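Local coordinates for glycolipid-binding domain-containing protein (Pseudomonas aeruginosa, PDB 2H1T), which is of unknown biochemical function but may bind glycolipids and take part in their metabolism, at residues A31-R36 / L48-R53; D104-P109 / P182-R187; I129-I134 / M144-T149; S154-E159 / L170-Q175. One frame throughout, in Å; residues are numbered along the deposited sequence.

Interaction 1: A31-R36 / L48-R53; sequences AESQLR and LDYRLR. With EDO (1,2-ethanediol), chain D.
Tyr50 lays its ring beneath Ser33, the residue paired with it across two antiparallel strands. Its CG sits between the backbone N and the carbonyl carbon (chi1 74°), and from there the ring leans toward strand 30-38, where Ser33 CB stands over one face, offset toward the rim, 3.8 Å from the centroid of the Tyr50 ring. A residue as small as serine suits this place because its short side chain leaves room for the ring. Both hydroxyls are buried, and Glu22 OE2 on the neighbouring strand 16-26 is hydrogen-bonded to each, Ser33 OG and Tyr50 OH alike.

Ala31, Leu35, Leu48 and Leu52 share this buried face with them; Leu35 CB meets Leu48 CB at 4.3 Å, as apolar residues should on the inner side of a sheet. The other face carries polar chains. Glu32 extends beyond CG, and its OE2 accepts a hydrogen bond of 2.8 Å from O2 of an ethanediol molecule, while Glu32 OE1 forms a salt bridge with Arg25. Gln34 and Asp49 run side by side, and Asp49 OD1 accepts from Gln47.

Six backbone bonds join the pair, from Ala31 N to Leu52 O (2.9 Å) through to Leu48 N and Leu35 O (2.9 Å). The whole is an antiparallel beta hairpin whose residues alternate between a buried face and a polar one, set inside the six-stranded antiparallel sheet.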
# COMPACT_ATOMS: atom_id res chain seq x y z
N ALA A 31 -16.25 12.89 -5.49
CA ALA A 31 -14.90 12.76 -4.98
C ALA A 31 -14.29 11.52 -5.55
O ALA A 31 -14.98 10.55 -5.89
CB ALA A 31 -14.86 12.69 -3.44
N GLU A 32 -12.97 11.57 -5.64
CA GLU A 32 -12.20 10.44 -6.04
C GLU A 32 -11.03 10.33 -5.10
O GLU A 32 -10.39 11.35 -4.79
CB GLU A 32 -11.74 10.64 -7.46
CG GLU A 32 -11.33 9.34 -8.11
CD GLU A 32 -10.52 9.53 -9.38
OE1 GLU A 32 -9.54 10.32 -9.33
OE2 GLU A 32 -10.84 8.86 -10.41
N SER A 33 -10.76 9.11 -4.66
CA SER A 33 -9.83 8.86 -3.62
C SER A 33 -9.02 7.58 -3.82
O SER A 33 -9.48 6.62 -4.43
CB SER A 33 -10.59 8.79 -2.28
OG SER A 33 -9.72 8.59 -1.21
N GLN A 34 -7.78 7.63 -3.33
CA GLN A 34 -6.86 6.52 -3.27
C GLN A 34 -6.50 6.35 -1.80
O GLN A 34 -5.94 7.27 -1.17
CB GLN A 34 -5.58 6.83 -4.04
CG GLN A 34 -5.76 6.93 -5.54
CD GLN A 34 -4.47 6.52 -6.32
OE1 GLN A 34 -4.41 5.45 -6.98
NE2 GLN A 34 -3.42 7.35 -6.19
N LEU A 35 -6.77 5.16 -1.28
CA LEU A 35 -6.59 4.88 0.13
C LEU A 35 -5.67 3.67 0.26
O LEU A 35 -5.90 2.62 -0.33
CB LEU A 35 -7.99 4.65 0.76
CG LEU A 35 -8.14 4.23 2.21
CD1 LEU A 35 -9.61 4.38 2.68
CD2 LEU A 35 -7.66 2.81 2.43
N ARG A 36 -4.61 3.79 1.02
CA ARG A 36 -3.70 2.62 1.23
C ARG A 36 -3.69 2.29 2.69
O ARG A 36 -3.65 3.22 3.52
CB ARG A 36 -2.28 2.94 0.75
CG ARG A 36 -2.24 3.32 -0.74
CD ARG A 36 -0.84 3.64 -1.21
NE ARG A 36 -0.81 4.75 -2.18
CZ ARG A 36 -0.14 4.75 -3.34
NH1 ARG A 36 0.52 3.69 -3.74
NH2 ARG A 36 -0.16 5.82 -4.12
N LEU A 48 -7.24 0.76 -2.03
CA LEU A 48 -8.62 0.99 -2.40
C LEU A 48 -8.67 2.29 -3.19
O LEU A 48 -8.18 3.33 -2.74
CB LEU A 48 -9.50 1.13 -1.15
CG LEU A 48 -10.97 1.47 -1.46
CD1 LEU A 48 -11.62 0.34 -2.22
CD2 LEU A 48 -11.75 1.71 -0.20
N ASP A 49 -9.26 2.24 -4.37
CA ASP A 49 -9.56 3.42 -5.19
C ASP A 49 -11.07 3.52 -5.22
O ASP A 49 -11.74 2.53 -5.43
CB ASP A 49 -9.04 3.26 -6.63
CG ASP A 49 -7.52 3.17 -6.70
OD1 ASP A 49 -6.83 3.87 -5.96
OD2 ASP A 49 -7.01 2.35 -7.51
N TYR A 50 -11.62 4.69 -4.95
CA TYR A 50 -13.05 4.81 -5.02
C TYR A 50 -13.51 6.15 -5.52
O TYR A 50 -12.79 7.14 -5.43
CB TYR A 50 -13.68 4.46 -3.67
CG TYR A 50 -13.53 5.50 -2.55
CD1 TYR A 50 -14.39 6.60 -2.43
CD2 TYR A 50 -12.58 5.32 -1.53
CE1 TYR A 50 -14.24 7.52 -1.38
CE2 TYR A 50 -12.47 6.22 -0.46
CZ TYR A 50 -13.31 7.30 -0.39
OH TYR A 50 -13.18 8.18 0.67
N ARG A 51 -14.73 6.17 -6.03
CA ARG A 51 -15.34 7.42 -6.45
C ARG A 51 -16.77 7.45 -5.96
O ARG A 51 -17.50 6.47 -6.15
CB ARG A 51 -15.26 7.56 -7.98
CG ARG A 51 -16.03 8.80 -8.54
CD ARG A 51 -15.97 8.93 -10.08
NE ARG A 51 -16.48 7.75 -10.79
CZ ARG A 51 -17.76 7.52 -11.10
NH1 ARG A 51 -18.74 8.37 -10.74
NH2 ARG A 51 -18.07 6.41 -11.77
N LEU A 52 -17.15 8.56 -5.33
CA LEU A 52 -18.52 8.80 -4.91
C LEU A 52 -19.10 9.99 -5.64
O LEU A 52 -18.40 10.95 -5.95
CB LEU A 52 -18.61 9.03 -3.39
CG LEU A 52 -17.94 7.98 -2.51
CD1 LEU A 52 -18.04 8.39 -1.02
CD2 LEU A 52 -18.51 6.58 -2.80
N ARG A 53 -20.39 9.90 -5.94
CA ARG A 53 -21.11 10.99 -6.57
C ARG A 53 -22.43 11.15 -5.83
O ARG A 53 -23.10 10.17 -5.51
CB ARG A 53 -21.31 10.71 -8.06
CG ARG A 53 -22.14 11.77 -8.80
CD ARG A 53 -22.28 11.49 -10.33
NE ARG A 53 -23.00 10.24 -10.58
CZ ARG A 53 -24.32 10.10 -10.52
NH1 ARG A 53 -25.10 11.12 -10.21
NH2 ARG A 53 -24.88 8.92 -10.76
C1 EDO D . -11.82 3.97 -9.17
O1 EDO D . -12.96 3.41 -8.51
C2 EDO D . -12.12 5.40 -9.60
O2 EDO D . -10.96 6.26 -9.47

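Interaction 2: D104-P109 / P182-R187; sequences DIWPSP and PGLFQR
Phe185 fills the angle formed by Trp106, Pro107 and Pro109, joining the two end strands of the mixed seven-stranded sheet, 102-106 and 185-187, by side-chain packing with no hydrogen bond between the segments. Leu184 and Phe185 together form a classic beta bulge, both facing Tyr181.

The tight part is the phenyl ring. Phe185 CG lies anti to the carbonyl carbon (chi1 -58°), which sets it within 3.7 Å of Pro109 CG. Pro109 covers one face of the ring, with CD over the centre at 3.8 Å from the centroid of Phe185. Proline suits this position because its rigid ring offers several C-H groups to an aromatic face at little entropic cost. At the tip, Phe185 CZ lies 3.9 Å from Pro107 CB, which meets the ring edge in plane, and 3.8 Å from Trp106 CZ3. A cis peptide bond before Pro107 turns the chain here, and Pro107 CB also sits over one face of the indole of Trp106.

The looser side is toward Leu184, with the exposed turn at Pro182 and Gly183 beyond. Trp14 of the second subunit meets the rings of both Trp106 and Phe185, while residues 185-187 pair with a strand of that subunit in an antiparallel ladder. The polar end of the indole is held by Glu40, whose OE2 accepts from Trp106 NE1. On the looser side, Leu184 CD1 reaches the indole at its edge, 4.4 Å from Trp106 CZ3.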
# COMPACT_ATOMS: atom_id res chain seq x y z
N ASP A 104 -20.82 4.77 4.53
CA ASP A 104 -19.73 4.91 5.48
C ASP A 104 -18.69 3.86 5.10
O ASP A 104 -18.94 2.65 5.14
CB ASP A 104 -20.25 4.71 6.91
CG ASP A 104 -19.16 4.79 7.97
OD1 ASP A 104 -17.94 4.92 7.65
OD2 ASP A 104 -19.53 4.71 9.18
N ILE A 105 -17.52 4.33 4.69
CA ILE A 105 -16.42 3.46 4.24
C ILE A 105 -15.45 3.46 5.40
O ILE A 105 -15.07 4.53 5.88
CB ILE A 105 -15.65 4.08 3.03
CG1 ILE A 105 -16.51 4.13 1.75
CG2 ILE A 105 -14.39 3.27 2.76
CD1 ILE A 105 -16.12 5.24 0.78
N TRP A 106 -15.00 2.27 5.81
CA TRP A 106 -13.83 2.10 6.72
C TRP A 106 -12.67 1.64 5.84
O TRP A 106 -12.85 0.76 5.00
CB TRP A 106 -14.08 1.04 7.82
CG TRP A 106 -12.82 0.64 8.53
CD1 TRP A 106 -12.00 -0.45 8.25
CD2 TRP A 106 -12.17 1.35 9.59
NE1 TRP A 106 -10.88 -0.42 9.08
CE2 TRP A 106 -10.97 0.66 9.91
CE3 TRP A 106 -12.48 2.53 10.28
CZ2 TRP A 106 -10.10 1.10 10.91
CZ3 TRP A 106 -11.60 2.96 11.28
CH2 TRP A 106 -10.44 2.25 11.58
N PRO A 107 -11.48 2.17 6.06
CA PRO A 107 -11.11 3.24 6.98
C PRO A 107 -11.04 4.61 6.33
O PRO A 107 -10.00 4.98 5.75
CB PRO A 107 -9.72 2.79 7.43
CG PRO A 107 -9.15 2.09 6.28
CD PRO A 107 -10.27 1.53 5.48
N SER A 108 -12.10 5.40 6.45
CA SER A 108 -12.05 6.76 5.90
C SER A 108 -12.89 7.75 6.68
O SER A 108 -14.09 7.57 6.85
CB SER A 108 -12.47 6.83 4.44
OG SER A 108 -12.53 8.17 3.96
N PRO A 109 -12.27 8.86 7.09
CA PRO A 109 -13.11 9.85 7.77
C PRO A 109 -13.83 10.79 6.79
O PRO A 109 -14.65 11.66 7.19
CB PRO A 109 -12.09 10.61 8.62
CG PRO A 109 -10.90 10.60 7.81
CD PRO A 109 -10.85 9.27 7.07
N PRO A 182 -10.61 11.94 16.59
CA PRO A 182 -9.57 11.76 17.62
C PRO A 182 -9.17 10.30 17.87
O PRO A 182 -10.01 9.42 18.10
CB PRO A 182 -10.18 12.42 18.87
CG PRO A 182 -11.27 13.37 18.30
CD PRO A 182 -11.79 12.67 17.09
N GLY A 183 -7.86 10.06 17.79
CA GLY A 183 -7.29 8.74 18.01
C GLY A 183 -7.44 7.80 16.83
O GLY A 183 -6.88 6.73 16.86
N LEU A 184 -8.17 8.20 15.78
CA LEU A 184 -8.32 7.36 14.59
C LEU A 184 -7.74 7.98 13.31
O LEU A 184 -7.08 7.26 12.56
CB LEU A 184 -9.78 7.00 14.33
CG LEU A 184 -10.36 5.97 15.28
CD1 LEU A 184 -11.73 5.66 14.80
CD2 LEU A 184 -9.54 4.75 15.31
N PHE A 185 -8.03 9.25 13.03
CA PHE A 185 -7.52 9.89 11.82
C PHE A 185 -7.13 11.31 12.08
O PHE A 185 -7.79 12.00 12.91
CB PHE A 185 -8.57 9.91 10.73
CG PHE A 185 -9.06 8.55 10.35
CD1 PHE A 185 -8.32 7.74 9.48
CD2 PHE A 185 -10.26 8.07 10.84
CE1 PHE A 185 -8.78 6.47 9.12
CE2 PHE A 185 -10.72 6.76 10.48
CZ PHE A 185 -9.97 5.96 9.63
N GLN A 186 -6.09 11.75 11.35
CA GLN A 186 -5.69 13.15 11.34
C GLN A 186 -5.57 13.68 9.90
O GLN A 186 -4.86 13.13 9.05
CB GLN A 186 -4.36 13.31 12.04
CG GLN A 186 -3.96 14.73 12.32
CD GLN A 186 -2.57 14.80 12.93
OE1 GLN A 186 -1.85 13.79 13.02
NE2 GLN A 186 -2.17 16.01 13.36
N ARG A 187 -6.21 14.80 9.66
CA ARG A 187 -5.92 15.54 8.44
C ARG A 187 -4.49 16.04 8.37
O ARG A 187 -3.96 16.65 9.30
CB ARG A 187 -6.93 16.65 8.17
CG ARG A 187 -7.18 16.78 6.65
CD ARG A 187 -8.58 17.22 6.32
NE ARG A 187 -8.57 18.65 6.18
CZ ARG A 187 -9.57 19.48 6.40
NH1 ARG A 187 -10.75 19.08 6.83
NH2 ARG A 187 -9.35 20.75 6.21

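Interaction 3: I129-I134 / M144-T149; sequences IRALYI and MRQAYT
Met144, present as selenomethionine in place of methionine, and Tyr133 supply the aromatic contact. Their side chains run side by side in the same direction, and a bend at chi3 (-75°) places CE over one ring face, 3.5 Å from Tyr133 CD2. SE lies over the same ring, 4.6 Å from the Tyr133 centroid, in a Met-aromatic contact; the flexible thioether chain of methionine suits this place. Tyr133 OH is hydrogen-bonded to Glu135.

Van der Waals packing continues on the same face, that of Ile129, Ala131, Met144 and Gln146. Ala131 CB touches the flat amide at Gln146 CD (3.5 Å); a short methyl lets the extended glutamine pass over it and give its NE2 to Asp104 OD2. Farther on, Ile129 CD1 meets Tyr148 CE1 at 3.9 Å.

Charged groups occupy the opposite face. Arg130 and Arg145 cross with their guanidinium planes 45° apart, and the like charges stay separated; Arg130 NH1 turns to Ser143 OG.

Backbone bonds supply the rest: Ile129 and Gln146 exchange two, as do Ala131 and Met144, with Ala131 N 2.8 Å from Met144 O. The pairing runs on with Tyr133 and Arg142, and the short strand axes lie at 125°. This is a strongly twisted antiparallel beta hairpin within the mixed sheet.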
# COMPACT_ATOMS: atom_id res chain seq x y z
N ILE A 129 -29.51 7.71 11.83
CA ILE A 129 -29.50 7.42 10.42
C ILE A 129 -29.26 5.93 10.24
O ILE A 129 -28.88 5.24 11.19
CB ILE A 129 -28.43 8.27 9.64
CG1 ILE A 129 -27.01 7.76 9.93
CG2 ILE A 129 -28.51 9.76 10.02
CD1 ILE A 129 -25.94 8.32 9.05
N ARG A 130 -29.55 5.47 9.03
CA ARG A 130 -29.20 4.14 8.56
C ARG A 130 -28.12 4.28 7.48
O ARG A 130 -28.37 4.75 6.35
CB ARG A 130 -30.45 3.39 8.10
CG ARG A 130 -30.19 1.93 7.73
CD ARG A 130 -31.45 1.21 7.17
NE ARG A 130 -32.47 1.10 8.18
CZ ARG A 130 -32.42 0.27 9.23
NH1 ARG A 130 -31.40 -0.58 9.41
NH2 ARG A 130 -33.40 0.30 10.13
N ALA A 131 -26.89 3.94 7.85
CA ALA A 131 -25.78 4.11 6.96
C ALA A 131 -25.47 2.81 6.25
O ALA A 131 -25.59 1.72 6.82
CB ALA A 131 -24.52 4.57 7.74
N LEU A 132 -25.06 2.88 5.00
CA LEU A 132 -24.54 1.68 4.31
C LEU A 132 -23.04 1.53 4.57
O LEU A 132 -22.21 2.24 4.00
CB LEU A 132 -24.92 1.70 2.82
CG LEU A 132 -24.53 0.51 2.00
CD1 LEU A 132 -25.22 -0.78 2.56
CD2 LEU A 132 -24.92 0.74 0.51
N TYR A 133 -22.69 0.60 5.46
CA TYR A 133 -21.33 0.51 5.99
C TYR A 133 -20.59 -0.48 5.10
O TYR A 133 -21.02 -1.63 4.93
CB TYR A 133 -21.36 -0.00 7.41
CG TYR A 133 -19.98 -0.27 8.00
CD1 TYR A 133 -19.11 0.79 8.29
CD2 TYR A 133 -19.56 -1.57 8.27
CE1 TYR A 133 -17.84 0.57 8.85
CE2 TYR A 133 -18.29 -1.79 8.83
CZ TYR A 133 -17.45 -0.73 9.10
OH TYR A 133 -16.19 -1.00 9.63
N ILE A 134 -19.47 -0.02 4.56
CA ILE A 134 -18.64 -0.82 3.62
C ILE A 134 -17.21 -0.76 4.17
O ILE A 134 -16.58 0.29 4.21
CB ILE A 134 -18.67 -0.21 2.19
CG1 ILE A 134 -20.12 -0.01 1.75
CG2 ILE A 134 -17.91 -1.14 1.17
CD1 ILE A 134 -20.32 0.82 0.49
N MSE A 144 -26.17 -0.18 8.79
CA MSE A 144 -25.74 0.08 10.17
C MSE A 144 -26.37 1.36 10.72
O MSE A 144 -26.28 2.43 10.10
CB MSE A 144 -24.22 0.20 10.26
CG MSE A 144 -23.73 0.40 11.64
SE MSE A 144 -21.88 0.78 11.64
CE MSE A 144 -21.28 -1.01 11.28
N ARG A 145 -27.01 1.23 11.88
CA ARG A 145 -27.65 2.33 12.56
C ARG A 145 -26.59 3.18 13.27
O ARG A 145 -25.73 2.66 13.97
CB ARG A 145 -28.71 1.82 13.55
CG ARG A 145 -29.95 1.22 12.86
CD ARG A 145 -30.88 0.50 13.81
NE ARG A 145 -31.28 1.38 14.90
CZ ARG A 145 -30.99 1.21 16.19
NH1 ARG A 145 -30.36 0.12 16.63
NH2 ARG A 145 -31.40 2.12 17.06
N GLN A 146 -26.66 4.49 13.04
CA GLN A 146 -25.69 5.44 13.57
C GLN A 146 -26.44 6.65 14.08
O GLN A 146 -27.55 6.90 13.66
CB GLN A 146 -24.72 5.87 12.48
CG GLN A 146 -23.95 4.73 11.85
CD GLN A 146 -22.98 5.17 10.81
OE1 GLN A 146 -22.99 6.34 10.36
NE2 GLN A 146 -22.07 4.27 10.45
N ALA A 147 -25.82 7.42 14.97
CA ALA A 147 -26.37 8.73 15.32
C ALA A 147 -25.33 9.83 15.22
O ALA A 147 -24.12 9.62 15.51
CB ALA A 147 -26.98 8.72 16.72
N TYR A 148 -25.81 10.99 14.80
CA TYR A 148 -25.03 12.22 14.81
C TYR A 148 -25.74 13.30 15.63
O TYR A 148 -26.95 13.56 15.47
CB TYR A 148 -24.83 12.74 13.38
CG TYR A 148 -23.81 12.01 12.53
CD1 TYR A 148 -24.09 10.75 11.99
CD2 TYR A 148 -22.62 12.63 12.19
CE1 TYR A 148 -23.12 10.08 11.16
CE2 TYR A 148 -21.67 11.99 11.38
CZ TYR A 148 -21.93 10.72 10.89
OH TYR A 148 -21.00 10.10 10.11
N THR A 149 -24.98 13.95 16.52
CA THR A 149 -25.47 15.11 17.21
C THR A 149 -24.53 16.30 16.99
O THR A 149 -23.32 16.19 17.22
CB THR A 149 -25.64 14.77 18.71
OG1 THR A 149 -26.46 13.58 18.82
CG2 THR A 149 -26.27 15.93 19.45

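Interaction 4: S154-E159 / L170-Q175; sequences SHYLYE and LLVDEQ
With CG of His155 anti to the carbonyl carbon (chi1 -65°) and CG of Leu171 anti to the backbone N (chi1 179°), the two side chains lie side by side and point the same way. Leu171 CD1 then comes over one face of the imidazole, 3.7 Å from the His155 centroid and closest to His155 NE2 at 3.3 Å. Leucine suits the place, since its branched end can set one methyl over a ring face. The imidazole is also fixed from outside: Asp152 OD1 is hydrogen-bonded to His155 ND1.

On the other face, the Tyr156 side chain crosses Val172 at about a right angle, with Tyr156 CD1 4.0 Å from Val172 CG2. Ile116 of helix 113-119 packs on both, in a buried apolar setting that suits the aromatic ring and the compact valine.

Antiparallel pairing holds the hairpin. Tyr156 and Leu170 exchange two bonds, the shorter from Leu170 N to Tyr156 O (2.8 Å), and Val172 N reaches Ser154 O at 2.9 Å. After the strand, Asp173 OD1 accepts from Gln175 N at 2.9 Å in an Asx turn. With Asp152 hydrogen-bonded to ND1 and a hydrocarbon methyl against the ring, rotation of the imidazole is probably restricted, and the nearby carboxylate would probably stabilise a positive charge on it.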
# COMPACT_ATOMS: atom_id res chain seq x y z
N SER A 154 -18.42 23.29 14.66
CA SER A 154 -17.24 22.51 14.25
C SER A 154 -17.09 21.13 14.95
O SER A 154 -16.13 20.40 14.70
CB SER A 154 -16.00 23.39 14.41
OG SER A 154 -15.64 23.52 15.77
N HIS A 155 -18.05 20.77 15.80
CA HIS A 155 -17.97 19.51 16.52
C HIS A 155 -19.28 18.74 16.41
O HIS A 155 -20.35 19.29 16.70
CB HIS A 155 -17.68 19.72 17.99
CG HIS A 155 -16.34 20.31 18.29
ND1 HIS A 155 -16.13 21.67 18.30
CD2 HIS A 155 -15.15 19.73 18.61
CE1 HIS A 155 -14.87 21.91 18.61
NE2 HIS A 155 -14.26 20.75 18.82
N TYR A 156 -19.15 17.45 16.07
CA TYR A 156 -20.23 16.50 16.00
C TYR A 156 -19.94 15.26 16.86
O TYR A 156 -18.83 14.70 16.80
CB TYR A 156 -20.41 16.03 14.54
CG TYR A 156 -21.16 17.04 13.74
CD1 TYR A 156 -20.51 18.18 13.24
CD2 TYR A 156 -22.54 16.92 13.51
CE1 TYR A 156 -21.22 19.15 12.53
CE2 TYR A 156 -23.23 17.89 12.75
CZ TYR A 156 -22.57 19.00 12.30
OH TYR A 156 -23.25 19.98 11.59
N LEU A 157 -20.94 14.85 17.64
CA LEU A 157 -20.89 13.56 18.34
C LEU A 157 -21.40 12.44 17.45
O LEU A 157 -22.57 12.43 17.02
CB LEU A 157 -21.66 13.62 19.64
CG LEU A 157 -21.69 12.35 20.49
CD1 LEU A 157 -20.30 12.07 21.09
CD2 LEU A 157 -22.75 12.48 21.54
N TYR A 158 -20.52 11.49 17.18
CA TYR A 158 -20.84 10.32 16.38
C TYR A 158 -21.08 9.15 17.38
O TYR A 158 -20.35 9.01 18.34
CB TYR A 158 -19.69 9.95 15.39
CG TYR A 158 -19.95 8.57 14.84
CD1 TYR A 158 -20.81 8.38 13.76
CD2 TYR A 158 -19.44 7.42 15.50
CE1 TYR A 158 -21.11 7.06 13.32
CE2 TYR A 158 -19.76 6.15 15.10
CZ TYR A 158 -20.61 5.98 14.01
OH TYR A 158 -20.88 4.67 13.59
N GLU A 159 -22.10 8.33 17.15
CA GLU A 159 -22.33 7.12 17.94
C GLU A 159 -22.74 5.92 17.06
O GLU A 159 -23.60 6.04 16.19
CB GLU A 159 -23.44 7.33 18.96
CG GLU A 159 -23.27 8.56 19.85
CD GLU A 159 -24.45 8.82 20.75
OE1 GLU A 159 -24.51 8.19 21.85
OE2 GLU A 159 -25.29 9.66 20.39
N LEU A 170 -16.08 14.50 16.57
CA LEU A 170 -15.36 14.85 15.34
C LEU A 170 -15.20 16.35 15.25
O LEU A 170 -16.16 17.11 15.52
CB LEU A 170 -16.07 14.32 14.09
CG LEU A 170 -16.59 12.87 14.14
CD1 LEU A 170 -17.05 12.43 12.71
CD2 LEU A 170 -15.64 11.91 14.73
N LEU A 171 -13.98 16.78 14.96
CA LEU A 171 -13.72 18.18 14.67
C LEU A 171 -13.71 18.32 13.13
O LEU A 171 -12.95 17.62 12.45
CB LEU A 171 -12.37 18.61 15.24
CG LEU A 171 -11.98 20.06 14.99
CD1 LEU A 171 -12.78 21.05 15.85
CD2 LEU A 171 -10.48 20.27 15.23
N VAL A 172 -14.57 19.18 12.62
CA VAL A 172 -14.77 19.38 11.20
C VAL A 172 -14.57 20.86 10.83
O VAL A 172 -14.64 21.76 11.67
CB VAL A 172 -16.16 18.87 10.73
CG1 VAL A 172 -16.32 17.42 11.17
CG2 VAL A 172 -17.34 19.71 11.31
N ASP A 173 -14.30 21.08 9.55
CA ASP A 173 -14.13 22.44 9.04
C ASP A 173 -15.45 22.94 8.55
O ASP A 173 -16.48 22.27 8.65
CB ASP A 173 -13.04 22.50 7.96
CG ASP A 173 -13.38 21.75 6.69
OD1 ASP A 173 -14.57 21.45 6.43
OD2 ASP A 173 -12.42 21.46 5.94
N GLU A 174 -15.45 24.16 8.02
CA GLU A 174 -16.68 24.78 7.60
C GLU A 174 -17.39 24.11 6.46
O GLU A 174 -18.57 24.38 6.26
CB GLU A 174 -16.43 26.22 7.22
CG GLU A 174 -15.79 27.02 8.33
CD GLU A 174 -14.30 27.20 8.10
OE1 GLU A 174 -13.59 26.16 8.08
OE2 GLU A 174 -13.88 28.40 7.92
N GLN A 175 -16.72 23.24 5.71
CA GLN A 175 -17.38 22.45 4.69
C GLN A 175 -17.80 21.06 5.21
O GLN A 175 -18.35 20.23 4.47
CB GLN A 175 -16.48 22.34 3.44
CG GLN A 175 -16.29 23.67 2.67
CD GLN A 175 -15.37 24.66 3.40
OE1 GLN A 175 -14.33 24.25 3.93
NE2 GLN A 175 -15.78 25.97 3.46

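In the fold
Interaction 1 belongs to the six-stranded antiparallel sheet; interactions 2, 3 and 4 reach the mixed one. The sheets meet at Tyr50 CE1 and Ile105 CD1, 3.7 Å apart, and the loop after strand 102-106 adds Pro107 O, 3.2 Å from Leu35 CD1. Interactions 2 and 3 share neighbouring strands, with Asp104 O 2.8 Å from Ile134 N, and 3 and 4 join through Thr149 O and Leu157 N, also 2.8 Å apart. A salt bridge, Arg187 NH1 to Asp173 OD2 (3.0 Å), links interactions 2 and 4. Methylpentanediol, probably from the crystallisation liquor, lies about 5 Å from the side chain of Trp106 and about 3 Å from those of Met144 and Tyr158, perhaps marking a pocket.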